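Local coordinates for nitrogenase molybdenum-iron protein alpha chain (Clostridium pasteurianum, PDB 5VPW) that forms, with its beta-chain partner, the molybdenum-iron component of nitrogenase, which uses metal clusters to reduce dinitrogen to ammonia in nitrogen fixation, at residues 207-212 / 235-240; 26-31 / 434-439. All coordinates share one frame; numbering follows the deposited sequence.

Both contacts join an outermost strand of a sheet to its neighbour, but in different sheets and by different means; their centres lie 36 Å apart and their nearest atoms about 21 Å apart. Contact 1, the more buried of the two, pairs strands in parallel within one beta-alpha-beta unit, 23 residues apart in sequence, and adds an amide-amide bond to its backbone ladder. Contact 2 lies nearer the surface and brings the first strand of the chain, 25-27, antiparallel to a strand more than 400 residues later. There a buried lysine bonds a beta turn through its backbone and the carbonyl just before the turn through its ammonium group, and the carboxylates of Asp436 and Glu30 lie at the solvent side.

Contact 1 (207-212 / 235-240); sequences KYSINV and HVNATL
Asn237 grips the neighbouring strand twice. Its backbone N donates to Ile210 O over 2.7 Å, and its side-chain ND2 donates to Asn211 OD1 at 3.0 Å, meeting a lone pair of that oxygen in the carbonyl plane and lying on a nearly straight N-H line (165°). The two side chains run alongside each other, pointing the same way, with their amide planes 33° apart; CG of Asn237, anti to its own N (chi1 176°), carries ND2 alongside Asn211. Outside the pair, ND2 of Asn237 also bonds Asn251 O, while ND2 of Asn211 reaches Ala252 O and Asn258 OD1. The rest of the ladder is backbone: His235 N to Tyr208 O, Ile210 N to His235 O, Val212 N to Ala238 O and Leu240 N to Val212 O. Ser209 OG packs 3.2 Å from Asn237 CB and lies in plane at the edge of the His235 ring, although its hydrogen bond goes to Lys254 O. On the other face, Ile210 CD1 touches Val236 CG2 at 4.0 Å, and helix 221-232 covers Ile210, Val212 and Val236. Strand 209-215, that helix and strand 235-239 thus make a beta-alpha-beta crossover at the margin of a parallel sheet, typical of Rossmann-like alpha/beta domains.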
ATOM      1  N   LYS A 207      -6.118   1.114  52.059  1.00 31.49           N
ATOM      2  CA  LYS A 207      -6.457   2.489  52.409  1.00 43.26           C
ATOM      3  C   LYS A 207      -6.817   3.334  51.188  1.00 30.08           C
ATOM      4  O   LYS A 207      -6.289   3.138  50.112  1.00 30.60           O
ATOM      5  CB  LYS A 207      -5.298   3.172  53.151  1.00 46.89           C
ATOM      6  CG  LYS A 207      -5.295   2.927  54.659  1.00 63.94           C
ATOM      7  CD  LYS A 207      -4.829   4.162  55.429  1.00 68.51           C
ATOM      8  CE  LYS A 207      -3.360   4.472  55.177  1.00 61.51           C
ATOM      9  NZ  LYS A 207      -3.061   5.883  55.544  1.00 70.56           N
ATOM     10  N   TYR A 208      -7.697   4.287  51.412  1.00 31.55           N
ATOM     11  CA  TYR A 208      -8.179   5.195  50.382  1.00 32.84           C
ATOM     12  C   TYR A 208      -8.706   4.463  49.135  1.00 30.53           C
ATOM     13  O   TYR A 208      -8.494   4.924  48.037  1.00 29.15           O
ATOM     14  CB  TYR A 208      -7.063   6.158  50.000  1.00 40.26           C
ATOM     15  CG  TYR A 208      -6.469   6.892  51.167  1.00 42.72           C
ATOM     16  CD1 TYR A 208      -7.253   7.711  51.969  1.00 47.40           C
ATOM     17  CD2 TYR A 208      -5.115   6.766  51.471  1.00 52.81           C
ATOM     18  CE1 TYR A 208      -6.702   8.404  53.029  1.00 62.09           C
ATOM     19  CE2 TYR A 208      -4.553   7.445  52.537  1.00 59.59           C
ATOM     20  CZ  TYR A 208      -5.348   8.264  53.314  1.00 67.10           C
ATOM     21  OH  TYR A 208      -4.792   8.950  54.370  1.00 70.66           O
ATOM     22  N   SER A 209      -9.371   3.321  49.334  1.00 22.53           N
ATOM     23  CA  SER A 209      -9.895   2.520  48.267  1.00 22.67           C
ATOM     24  C   SER A 209     -11.180   3.108  47.644  1.00 22.60           C
ATOM     25  O   SER A 209     -12.147   3.399  48.345  1.00 21.39           O
ATOM     26  CB  SER A 209     -10.167   1.114  48.779  1.00 24.86           C
ATOM     27  OG  SER A 209     -10.342   0.207  47.689  1.00 31.41           O
ATOM     28  N   ILE A 210     -11.151   3.278  46.318  1.00 20.28           N
ATOM     29  CA  ILE A 210     -12.332   3.656  45.518  1.00 24.27           C
ATOM     30  C   ILE A 210     -12.564   2.689  44.358  1.00 22.14           C
ATOM     31  O   ILE A 210     -11.642   1.993  43.930  1.00 24.14           O
ATOM     32  CB  ILE A 210     -12.198   5.080  44.952  1.00 26.79           C
ATOM     33  CG1 ILE A 210     -10.996   5.194  44.006  1.00 27.62           C
ATOM     34  CG2 ILE A 210     -12.073   6.083  46.090  1.00 25.62           C
ATOM     35  CD1 ILE A 210     -11.373   5.174  42.545  1.00 40.15           C
ATOM     36  N   ASN A 211     -13.824   2.614  43.886  1.00 24.25           N
ATOM     37  CA  ASN A 211     -14.148   1.993  42.606  1.00 21.48           C
ATOM     38  C   ASN A 211     -14.608   3.053  41.611  1.00 22.84           C
ATOM     39  O   ASN A 211     -15.204   4.065  41.987  1.00 22.49           O
ATOM     40  CB  ASN A 211     -15.292   0.975  42.678  1.00 23.03           C
ATOM     41  CG  ASN A 211     -15.026  -0.163  43.620  1.00 24.71           C
ATOM     42  OD1 ASN A 211     -13.911  -0.642  43.732  1.00 23.45           O
ATOM     43  ND2 ASN A 211     -16.088  -0.625  44.305  1.00 25.32           N
ATOM     44  N   VAL A 212     -14.357   2.805  40.331  1.00 20.32           N
ATOM     45  CA  VAL A 212     -14.948   3.654  39.290  1.00 22.29           C
ATOM     46  C   VAL A 212     -15.973   2.780  38.598  1.00 19.90           C
ATOM     47  O   VAL A 212     -15.614   1.825  37.918  1.00 20.26           O
ATOM     48  CB  VAL A 212     -13.925   4.209  38.280  1.00 22.89           C
ATOM     49  CG1 VAL A 212     -14.629   5.193  37.334  1.00 23.75           C
ATOM     50  CG2 VAL A 212     -12.779   4.896  38.997  1.00 26.50           C
ATOM     51  N   HIS A 235      -6.244   4.342  46.090  1.00 23.47           N
ATOM     52  CA  HIS A 235      -6.108   3.001  45.525  1.00 25.69           C
ATOM     53  C   HIS A 235      -7.342   2.725  44.669  1.00 24.82           C
ATOM     54  O   HIS A 235      -8.470   2.730  45.178  1.00 23.10           O
ATOM     55  CB  HIS A 235      -6.013   1.939  46.615  1.00 30.38           C
ATOM     56  CG  HIS A 235      -5.953   0.532  46.082  1.00 36.87           C
ATOM     57  ND1 HIS A 235      -6.977  -0.386  46.257  1.00 46.15           N
ATOM     58  CD2 HIS A 235      -4.999  -0.108  45.362  1.00 39.13           C
ATOM     59  CE1 HIS A 235      -6.653  -1.525  45.668  1.00 41.46           C
ATOM     60  NE2 HIS A 235      -5.464  -1.381  45.110  1.00 39.16           N
ATOM     61  N   VAL A 236      -7.147   2.511  43.372  1.00 25.18           N
ATOM     62  CA  VAL A 236      -8.277   2.188  42.521  1.00 22.59           C
ATOM     63  C   VAL A 236      -8.511   0.706  42.632  1.00 24.73           C
ATOM     64  O   VAL A 236      -7.788  -0.092  42.077  1.00 28.76           O
ATOM     65  CB  VAL A 236      -8.062   2.579  41.050  1.00 25.17           C
ATOM     66  CG1 VAL A 236      -9.267   2.163  40.239  1.00 26.35           C
ATOM     67  CG2 VAL A 236      -7.836   4.077  40.930  1.00 29.42           C
ATOM     68  N   ASN A 237      -9.525   0.331  43.395  1.00 23.29           N
ATOM     69  CA  ASN A 237      -9.770  -1.087  43.676  1.00 25.31           C
ATOM     70  C   ASN A 237     -10.340  -1.808  42.474  1.00 27.90           C
ATOM     71  O   ASN A 237      -9.915  -2.906  42.124  1.00 25.80           O
ATOM     72  CB  ASN A 237     -10.754  -1.193  44.851  1.00 26.71           C
ATOM     73  CG  ASN A 237     -11.154  -2.619  45.166  1.00 26.05           C
ATOM     74  OD1 ASN A 237     -10.342  -3.427  45.590  1.00 25.28           O
ATOM     75  ND2 ASN A 237     -12.437  -2.902  45.041  1.00 24.01           N
ATOM     76  N   ALA A 238     -11.356  -1.229  41.860  1.00 26.02           N
ATOM     77  CA  ALA A 238     -11.977  -1.912  40.739  1.00 22.31           C
ATOM     78  C   ALA A 238     -12.542  -0.869  39.810  1.00 24.06           C
ATOM     79  O   ALA A 238     -12.993   0.177  40.273  1.00 23.12           O
ATOM     80  CB  ALA A 238     -13.072  -2.820  41.235  1.00 24.06           C
ATOM     81  N   THR A 239     -12.480  -1.136  38.513  1.00 21.20           N
ATOM     82  CA  THR A 239     -13.220  -0.351  37.519  1.00 23.48           C
ATOM     83  C   THR A 239     -14.247  -1.278  36.902  1.00 19.15           C
ATOM     84  O   THR A 239     -13.878  -2.321  36.367  1.00 20.84           O
ATOM     85  CB  THR A 239     -12.256   0.227  36.457  1.00 28.97           C
ATOM     86  OG1 THR A 239     -11.315   1.070  37.115  1.00 27.25           O
ATOM     87  CG2 THR A 239     -12.990   1.119  35.435  1.00 26.47           C
ATOM     88  N   LEU A 240     -15.541  -0.962  37.026  1.00 19.87           N
ATOM     89  CA  LEU A 240     -16.569  -1.822  36.408  1.00 20.29           C
ATOM     90  C   LEU A 240     -17.010  -1.196  35.081  1.00 18.28           C
ATOM     91  O   LEU A 240     -17.647  -0.169  35.072  1.00 19.29           O
ATOM     92  CB  LEU A 240     -17.776  -2.012  37.337  1.00 21.48           C
ATOM     93  CG  LEU A 240     -17.733  -3.259  38.240  1.00 22.94           C
ATOM     94  CD1 LEU A 240     -16.527  -3.280  39.156  1.00 26.80           C
ATOM     95  CD2 LEU A 240     -19.029  -3.339  39.040  1.00 27.39           C
TER

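Contact 2 (26-31 / 434-439); sequences VIKTEE and MHDGTI
Lys28 pairs with the type II beta turn His435-Thr438 where strand 25-27 runs antiparallel to the start of strand 439-442. Backbone N of Lys28 donates to Thr438 O at 2.9 Å, and Lys28 O accepts from Gly437 N at 2.7 Å. With CG anti to the backbone N (chi1 164°) and an extended chain beyond, the lysine brings NZ within 2.8 Å of Met434 O, in the plane of that carbonyl. A second bond from NZ to Met431 O anchors the buried ammonium to backbone oxygens. Asp436 crosses the lysine chain, OD1 3.7 Å from Lys28 CE; NZ, 4.9 Å from OD1, may still feel its opposite charge. Ile27 and Ile439 form a non-hydrogen-bonded pair, their side chains lying side by side with CG1 against CG1 at 3.9 Å. Beyond this shell, helix 348-357 packs on Met434 and Thr438, and Val26 bonds Leu440 through the backbone. Gly437, at phi 96°, takes the third position of the turn, where a positive phi is usual. His435 NE2 bonds Ser362 O, tying the turn to the sheet, and His435 O accepts from both N and OG1 of Thr438, the hydroxyl oxygen at 2.7 Å on a lone pair.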
ATOM      1  N   VAL A  26     -38.152  18.794  24.790  1.00 21.81           N
ATOM      2  CA  VAL A  26     -38.370  19.838  25.788  1.00 24.83           C
ATOM      3  C   VAL A  26     -37.345  20.938  25.650  1.00 26.08           C
ATOM      4  O   VAL A  26     -36.316  20.770  24.985  1.00 26.37           O
ATOM      5  CB  VAL A  26     -38.342  19.305  27.245  1.00 25.66           C
ATOM      6  CG1 VAL A  26     -39.480  18.325  27.472  1.00 31.77           C
ATOM      7  CG2 VAL A  26     -36.986  18.701  27.608  1.00 27.58           C
ATOM      8  N   ILE A  27     -37.625  22.047  26.316  1.00 24.86           N
ATOM      9  CA  ILE A  27     -36.721  23.182  26.363  1.00 27.37           C
ATOM     10  C   ILE A  27     -36.572  23.551  27.802  1.00 29.09           C
ATOM     11  O   ILE A  27     -37.556  23.714  28.514  1.00 27.98           O
ATOM     12  CB  ILE A  27     -37.278  24.390  25.595  1.00 34.84           C
ATOM     13  CG1 ILE A  27     -37.588  23.955  24.156  1.00 42.81           C
ATOM     14  CG2 ILE A  27     -36.297  25.554  25.669  1.00 36.14           C
ATOM     15  CD1 ILE A  27     -37.826  25.075  23.162  1.00 54.64           C
ATOM     16  N   LYS A  28     -35.338  23.660  28.251  1.00 28.66           N
ATOM     17  CA  LYS A  28     -35.080  24.094  29.594  1.00 33.49           C
ATOM     18  C   LYS A  28     -35.224  25.607  29.622  1.00 31.12           C
ATOM     19  O   LYS A  28     -34.638  26.292  28.794  1.00 32.59           O
ATOM     20  CB  LYS A  28     -33.682  23.693  30.018  1.00 32.92           C
ATOM     21  CG  LYS A  28     -33.253  24.467  31.236  1.00 32.92           C
ATOM     22  CD  LYS A  28     -31.939  23.984  31.798  1.00 35.82           C
ATOM     23  CE  LYS A  28     -31.719  24.561  33.175  1.00 34.27           C
ATOM     24  NZ  LYS A  28     -30.818  23.706  33.975  1.00 39.27           N
ATOM     25  N   THR A  29     -36.014  26.142  30.554  1.00 36.49           N
ATOM     26  CA  THR A  29     -36.204  27.603  30.663  1.00 38.21           C
ATOM     27  C   THR A  29     -36.046  28.081  32.105  1.00 44.25           C
ATOM     28  O   THR A  29     -35.953  27.276  33.038  1.00 43.02           O
ATOM     29  CB  THR A  29     -37.597  28.065  30.158  1.00 42.71           C
ATOM     30  OG1 THR A  29     -38.619  27.675  31.087  1.00 42.36           O
ATOM     31  CG2 THR A  29     -37.920  27.487  28.785  1.00 46.23           C
ATOM     32  N   GLU A  30     -36.020  29.399  32.290  1.00 60.07           N
ATOM     33  CA  GLU A  30     -35.932  29.956  33.637  1.00 66.38           C
ATOM     34  C   GLU A  30     -37.233  29.679  34.397  1.00 57.98           C
ATOM     35  O   GLU A  30     -37.208  29.373  35.586  1.00 58.59           O
ATOM     36  CB  GLU A  30     -35.612  31.452  33.606  1.00 73.34           C
ATOM     37  CG  GLU A  30     -34.701  31.862  34.753  1.00 88.96           C
ATOM     38  CD  GLU A  30     -34.565  33.363  34.906  1.00 95.70           C
ATOM     39  OE1 GLU A  30     -35.488  33.994  35.465  1.00 97.99           O
ATOM     40  OE2 GLU A  30     -33.522  33.909  34.485  1.00 88.97           O
ATOM     41  N   GLU A  31     -38.352  29.753  33.679  1.00 63.42           N
ATOM     42  CA  GLU A  31     -39.693  29.423  34.188  1.00 62.59           C
ATOM     43  C   GLU A  31     -39.852  27.939  34.590  1.00 72.09           C
ATOM     44  O   GLU A  31     -40.482  27.624  35.608  1.00 46.31           O
ATOM     45  CB  GLU A  31     -40.729  29.768  33.104  1.00 75.69           C
ATOM     46  CG  GLU A  31     -42.108  30.163  33.614  1.00 78.20           C
ATOM     47  CD  GLU A  31     -42.706  31.312  32.806  1.00 91.50           C
ATOM     48  OE1 GLU A  31     -43.127  32.314  33.438  1.00 78.58           O
ATOM     49  OE2 GLU A  31     -42.731  31.227  31.546  1.00 63.82           O
ATOM     50  N   MET A 434     -27.496  22.204  32.620  1.00 33.59           N
ATOM     51  CA  MET A 434     -27.511  22.835  31.301  1.00 34.33           C
ATOM     52  C   MET A 434     -28.034  24.252  31.315  1.00 33.52           C
ATOM     53  O   MET A 434     -28.855  24.594  32.139  1.00 37.50           O
ATOM     54  CB  MET A 434     -28.370  22.023  30.383  1.00 32.93           C
ATOM     55  CG  MET A 434     -27.753  20.679  30.078  1.00 43.04           C
ATOM     56  SD  MET A 434     -28.971  19.726  29.212  1.00 34.43           S
ATOM     57  CE  MET A 434     -28.033  18.232  28.830  1.00 42.23           C
ATOM     58  N   HIS A 435     -27.567  25.055  30.373  1.00 30.69           N
ATOM     59  CA  HIS A 435     -27.962  26.456  30.272  1.00 36.54           C
ATOM     60  C   HIS A 435     -29.421  26.582  29.790  1.00 37.35           C
ATOM     61  O   HIS A 435     -29.908  25.768  28.993  1.00 27.42           O
ATOM     62  CB  HIS A 435     -27.010  27.216  29.332  1.00 35.14           C
ATOM     63  CG  HIS A 435     -27.086  26.787  27.892  1.00 44.23           C
ATOM     64  ND1 HIS A 435     -27.931  27.384  26.976  1.00 46.50           N
ATOM     65  CD2 HIS A 435     -26.407  25.832  27.205  1.00 44.09           C
ATOM     66  CE1 HIS A 435     -27.785  26.804  25.796  1.00 44.64           C
ATOM     67  NE2 HIS A 435     -26.869  25.856  25.908  1.00 47.17           N
ATOM     68  N   ASP A 436     -30.106  27.597  30.308  1.00 35.03           N
ATOM     69  CA  ASP A 436     -31.442  27.986  29.851  1.00 38.31           C
ATOM     70  C   ASP A 436     -31.473  28.131  28.346  1.00 34.71           C
ATOM     71  O   ASP A 436     -30.569  28.707  27.780  1.00 33.53           O
ATOM     72  CB  ASP A 436     -31.867  29.326  30.484  1.00 41.67           C
ATOM     73  CG  ASP A 436     -32.161  29.214  31.972  1.00 52.80           C
ATOM     74  OD1 ASP A 436     -32.374  28.086  32.475  1.00 53.72           O
ATOM     75  OD2 ASP A 436     -32.187  30.268  32.643  1.00 65.05           O
ATOM     76  N   GLY A 437     -32.526  27.621  27.706  1.00 31.38           N
ATOM     77  CA  GLY A 437     -32.642  27.645  26.242  1.00 30.66           C
ATOM     78  C   GLY A 437     -32.180  26.331  25.595  1.00 28.23           C
ATOM     79  O   GLY A 437     -32.339  26.137  24.407  1.00 28.15           O
ATOM     80  N   THR A 438     -31.580  25.432  26.366  1.00 28.85           N
ATOM     81  CA  THR A 438     -31.137  24.174  25.777  1.00 28.38           C
ATOM     82  C   THR A 438     -32.361  23.345  25.392  1.00 23.64           C
ATOM     83  O   THR A 438     -33.297  23.164  26.183  1.00 24.58           O
ATOM     84  CB  THR A 438     -30.249  23.301  26.695  1.00 33.38           C
ATOM     85  OG1 THR A 438     -29.095  24.033  27.146  1.00 26.03           O
ATOM     86  CG2 THR A 438     -29.770  22.057  25.916  1.00 27.04           C
ATOM     87  N   ILE A 439     -32.346  22.858  24.170  1.00 21.61           N
ATOM     88  CA  ILE A 439     -33.389  21.975  23.672  1.00 26.09           C
ATOM     89  C   ILE A 439     -32.900  20.526  23.749  1.00 25.56           C
ATOM     90  O   ILE A 439     -31.813  20.209  23.248  1.00 24.17           O
ATOM     91  CB  ILE A 439     -33.711  22.332  22.214  1.00 26.49           C
ATOM     92  CG1 ILE A 439     -34.237  23.774  22.115  1.00 31.61           C
ATOM     93  CG2 ILE A 439     -34.734  21.376  21.598  1.00 23.70           C
ATOM     94  CD1 ILE A 439     -34.122  24.371  20.728  1.00 30.78           C
TER